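PDB 4WY5: esterase from Rhizomucor miehei, which probably hydrolyses carboxylic esters, acting as a carboxylesterase of the alpha/beta hydrolase fold. Local coordinates for residues A[211-215]-A[216-220]; A[246-249]-A[250-253]. One frame throughout, in Å; residues are numbered along the deposited sequence.

Contact 1 of 2, residues A[211-215]-A[216-220]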
# COMPACT_ATOMS: atom_id res chain seq x y z
N TYR A 211 -8.96 -8.29 -21.15
CA TYR A 211 -7.93 -8.20 -20.10
C TYR A 211 -7.31 -9.57 -19.86
O TYR A 211 -7.93 -10.60 -20.18
CB TYR A 211 -8.50 -7.62 -18.80
CG TYR A 211 -8.96 -6.18 -18.91
CD1 TYR A 211 -10.24 -5.86 -19.37
CD2 TYR A 211 -8.11 -5.13 -18.56
CE1 TYR A 211 -10.67 -4.54 -19.48
CE2 TYR A 211 -8.52 -3.80 -18.65
CZ TYR A 211 -9.80 -3.52 -19.11
OH TYR A 211 -10.21 -2.21 -19.22
N ILE A 212 -6.12 -9.60 -19.25
CA ILE A 212 -5.32 -10.83 -19.19
C ILE A 212 -6.03 -12.04 -18.54
O ILE A 212 -5.82 -13.18 -18.97
CB ILE A 212 -3.92 -10.58 -18.50
CG1 ILE A 212 -3.10 -11.88 -18.43
CG2 ILE A 212 -4.04 -9.96 -17.13
CD1 ILE A 212 -1.99 -11.87 -17.39
N LEU A 213 -6.88 -11.84 -17.53
CA LEU A 213 -7.63 -12.99 -16.99
C LEU A 213 -9.15 -12.90 -17.27
O LEU A 213 -9.87 -12.15 -16.61
CB LEU A 213 -7.38 -13.13 -15.48
CG LEU A 213 -8.29 -14.09 -14.70
CD1 LEU A 213 -8.06 -15.54 -15.09
CD2 LEU A 213 -8.14 -13.90 -13.18
N SER A 214 -9.64 -13.69 -18.22
CA SER A 214 -11.04 -13.65 -18.66
C SER A 214 -12.02 -14.54 -17.88
O SER A 214 -11.62 -15.48 -17.19
CB SER A 214 -11.12 -14.03 -20.14
OG SER A 214 -10.99 -15.43 -20.30
N ALA A 215 -13.31 -14.26 -18.01
CA ALA A 215 -14.32 -15.14 -17.43
C ALA A 215 -14.21 -16.57 -18.00
O ALA A 215 -14.50 -17.55 -17.31
CB ALA A 215 -15.71 -14.58 -17.68
N GLU A 216 -13.77 -16.66 -19.25
CA GLU A 216 -13.54 -17.94 -19.93
C GLU A 216 -12.33 -18.70 -19.36
O GLU A 216 -12.38 -19.93 -19.20
CB GLU A 216 -13.33 -17.69 -21.43
CG GLU A 216 -13.53 -18.89 -22.35
CD GLU A 216 -12.71 -18.81 -23.64
OE1 GLU A 216 -11.56 -18.29 -23.60
OE2 GLU A 216 -13.22 -19.24 -24.70
N ASP A 217 -11.26 -17.97 -19.05
CA ASP A 217 -10.08 -18.57 -18.42
C ASP A 217 -10.47 -19.14 -17.06
O ASP A 217 -10.09 -20.28 -16.71
CB ASP A 217 -8.95 -17.54 -18.26
CG ASP A 217 -8.32 -17.12 -19.59
OD1 ASP A 217 -8.34 -17.90 -20.56
OD2 ASP A 217 -7.80 -15.98 -19.67
N LEU A 218 -11.24 -18.37 -16.30
CA LEU A 218 -11.66 -18.77 -14.96
C LEU A 218 -12.44 -20.08 -14.93
O LEU A 218 -12.26 -20.89 -14.01
CB LEU A 218 -12.54 -17.69 -14.32
CG LEU A 218 -11.95 -16.67 -13.34
CD1 LEU A 218 -13.08 -15.83 -12.74
CD2 LEU A 218 -11.12 -17.33 -12.26
N LYS A 219 -13.29 -20.28 -15.92
CA LYS A 219 -14.13 -21.47 -15.97
C LYS A 219 -13.27 -22.70 -16.19
O LYS A 219 -13.56 -23.76 -15.65
CB LYS A 219 -15.21 -21.36 -17.06
CG LYS A 219 -16.22 -22.49 -16.99
CD LYS A 219 -16.57 -23.07 -18.36
CE LYS A 219 -17.25 -24.44 -18.23
NZ LYS A 219 -18.52 -24.41 -17.41
N PHE A 220 -12.20 -22.55 -16.97
CA PHE A 220 -11.26 -23.65 -17.19
C PHE A 220 -10.55 -24.06 -15.89
O PHE A 220 -10.49 -25.24 -15.56
CB PHE A 220 -10.22 -23.30 -18.27
CG PHE A 220 -9.13 -24.33 -18.42
CD1 PHE A 220 -9.33 -25.49 -19.16
CD2 PHE A 220 -7.88 -24.14 -17.83
CE1 PHE A 220 -8.32 -26.45 -19.30
CE2 PHE A 220 -6.86 -25.09 -17.96
CZ PHE A 220 -7.08 -26.24 -18.69
O HOH W 1 -10.73 -15.57 -23.29

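Contact 2 of 2, residues A[246-249]-A[250-253]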
# COMPACT_ATOMS: atom_id res chain seq x y z
N ALA A 246 -17.16 -17.42 12.68
CA ALA A 246 -16.52 -18.41 13.57
C ALA A 246 -15.31 -19.08 12.92
O ALA A 246 -14.28 -19.30 13.57
CB ALA A 246 -17.54 -19.48 13.99
N ASP A 247 -15.44 -19.39 11.63
CA ASP A 247 -14.33 -19.96 10.87
C ASP A 247 -13.10 -19.05 10.90
O ASP A 247 -11.97 -19.54 10.93
CB ASP A 247 -14.75 -20.23 9.42
CG ASP A 247 -15.68 -21.44 9.27
OD1 ASP A 247 -15.52 -22.40 10.06
OD2 ASP A 247 -16.55 -21.43 8.37
N LEU A 248 -13.31 -17.73 10.89
CA LEU A 248 -12.23 -16.77 10.69
C LEU A 248 -11.63 -16.20 11.98
O LEU A 248 -10.53 -15.65 11.96
CB LEU A 248 -12.76 -15.61 9.83
CG LEU A 248 -13.19 -16.01 8.42
CD1 LEU A 248 -13.64 -14.79 7.64
CD2 LEU A 248 -12.05 -16.71 7.69
N GLU A 249 -12.34 -16.36 13.09
CA GLU A 249 -11.89 -15.85 14.39
C GLU A 249 -10.55 -16.46 14.81
O GLU A 249 -10.32 -17.66 14.64
CB GLU A 249 -12.97 -16.13 15.46
CG GLU A 249 -13.33 -14.93 16.35
CD GLU A 249 -12.47 -14.87 17.61
OE1 GLU A 249 -11.87 -15.90 17.99
OE2 GLU A 249 -12.40 -13.78 18.23
N GLY A 250 -9.63 -15.63 15.32
CA GLY A 250 -8.34 -16.12 15.78
C GLY A 250 -7.30 -16.37 14.69
O GLY A 250 -6.22 -16.93 14.96
N LEU A 251 -7.59 -15.95 13.46
CA LEU A 251 -6.64 -16.15 12.35
C LEU A 251 -5.50 -15.14 12.49
O LEU A 251 -5.64 -14.14 13.18
CB LEU A 251 -7.35 -16.01 10.99
CG LEU A 251 -7.60 -17.25 10.11
CD1 LEU A 251 -7.78 -18.54 10.91
CD2 LEU A 251 -8.79 -17.03 9.18
N PRO A 252 -4.36 -15.43 11.85
CA PRO A 252 -3.18 -14.56 11.95
C PRO A 252 -3.34 -13.27 11.13
O PRO A 252 -4.03 -13.29 10.11
CB PRO A 252 -2.05 -15.43 11.37
CG PRO A 252 -2.75 -16.40 10.48
CD PRO A 252 -4.07 -16.68 11.12
N PRO A 253 -2.69 -12.17 11.58
CA PRO A 253 -2.78 -10.85 10.93
C PRO A 253 -2.53 -10.91 9.43
O PRO A 253 -1.64 -11.63 8.99
CB PRO A 253 -1.67 -10.04 11.62
CG PRO A 253 -1.47 -10.70 12.94
CD PRO A 253 -1.75 -12.17 12.72

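Contact 1 of 2, residues A[211-215]-A[216-220]
The Asp217 carboxylate turns one face to Ser214: OG sits almost squarely over it, 3.2 Å from Asp217 CG, and the Ser214 backbone N lies on that same side. At the OD2 end Ile212 O comes within 3.5 Å of Asp217 OD2, a close approach of two oxygens and not a bond. Ser214 N donates to OD2 across a long 3.3 Å, almost straight at hydrogen (174°) but arriving from above the plane. In the other direction Asp217 N gives a tighter bond, 2.8 Å, to Ser214 OG. These reciprocal bonds make the capping box that starts helix 215-225, with Ser214 as N-cap. With CG beside its own backbone N (chi1 -70°), Asp217 folds its carboxylate back over the first turn. A water links Ser214 OG to Glu216 OE1, to which it donates, and the regular helical bonds begin with Leu218 N to Ser214 O. Outside the box, Leu213 CD1 packs 3.9 Å from Asp217 CB and more loosely on Leu218 CG, 4.4 Å away, a pairing across the cap that matches a hydrophobic staple. Leu213 also touches His292, probably the histidine of a Ser-His-Asp triad with Ser161 and Asp262, while Asp217 leans on Ile25.

Contact 2 of 2, residues A[246-249]-A[250-253]
A type II beta turn from Leu248 to Leu251 ends the short helix 245-248 and sends the chain toward strand 254-259. The turn is closed by a weak hydrogen bond: Leu251 N reaches Leu248 O over 3.3 Å, bent to 143° at the hydrogen. Glu249 is the first residue to leave helical backbone angles, and Gly250 follows with a positive phi of 80°, a conformation that by itself favours glycine. Across the turn the two leucines meet obliquely through one methyl branch each, Leu248 CD2 lying 3.6 Å from Leu251 CD2. Leu251 also wraps around the carbonyl that accepts its own N-H, with CB 3.3 Å and CD2 3.6 Å from Leu248 O, and this oxygen is thus bordered by hydrocarbon as well as by the turn amide. In Leu248, CG lies beside the backbone N (chi1 -63°), and CD2 is the branch that meets Leu251. Both leucines are buried and rest on Ile172 of helix 162-176, Leu248 also on Tyr271 and Leu251 on Leu275, both from helix 265-277. Glu249, by contrast, is exposed; its bent chain brings OE1 to 3.5 Å from Gly250 N, without the angle for a bond. Lys175 NZ takes up Asp247 O and Glu249 O, tying the end of the helix and the turn to helix 162-176. Beyond the turn, Pro252 O and the backbone of Pro253 are held by Gln186 of strand 185-189, the parallel neighbour of strand 254-259. A glycine at the third position is the classical mark of a type II turn, here joining a helix to a central-sheet strand of the alpha/beta hydrolase fold.

In the fold
Both contacts are local and sit at a helix end, one a cap and the other a turn: residues 211-220 start helix 215-225, whereas residues 246-253 finish helix 245-248. Their centres lie 30 Å apart, with nearest atoms about 20 Å apart, and they share no element. Contact 1 is a surface contact, and its chemistry is polar: side chains cap backbone amides at the helix start, and a water bridges two side-chain oxygens, with one leucine reaching toward the putative catalytic histidine. Contact 2 is partly buried and relies on a weak backbone bond and leucines set between helices 162-176 and 265-277, where the chain passes into the central sheet.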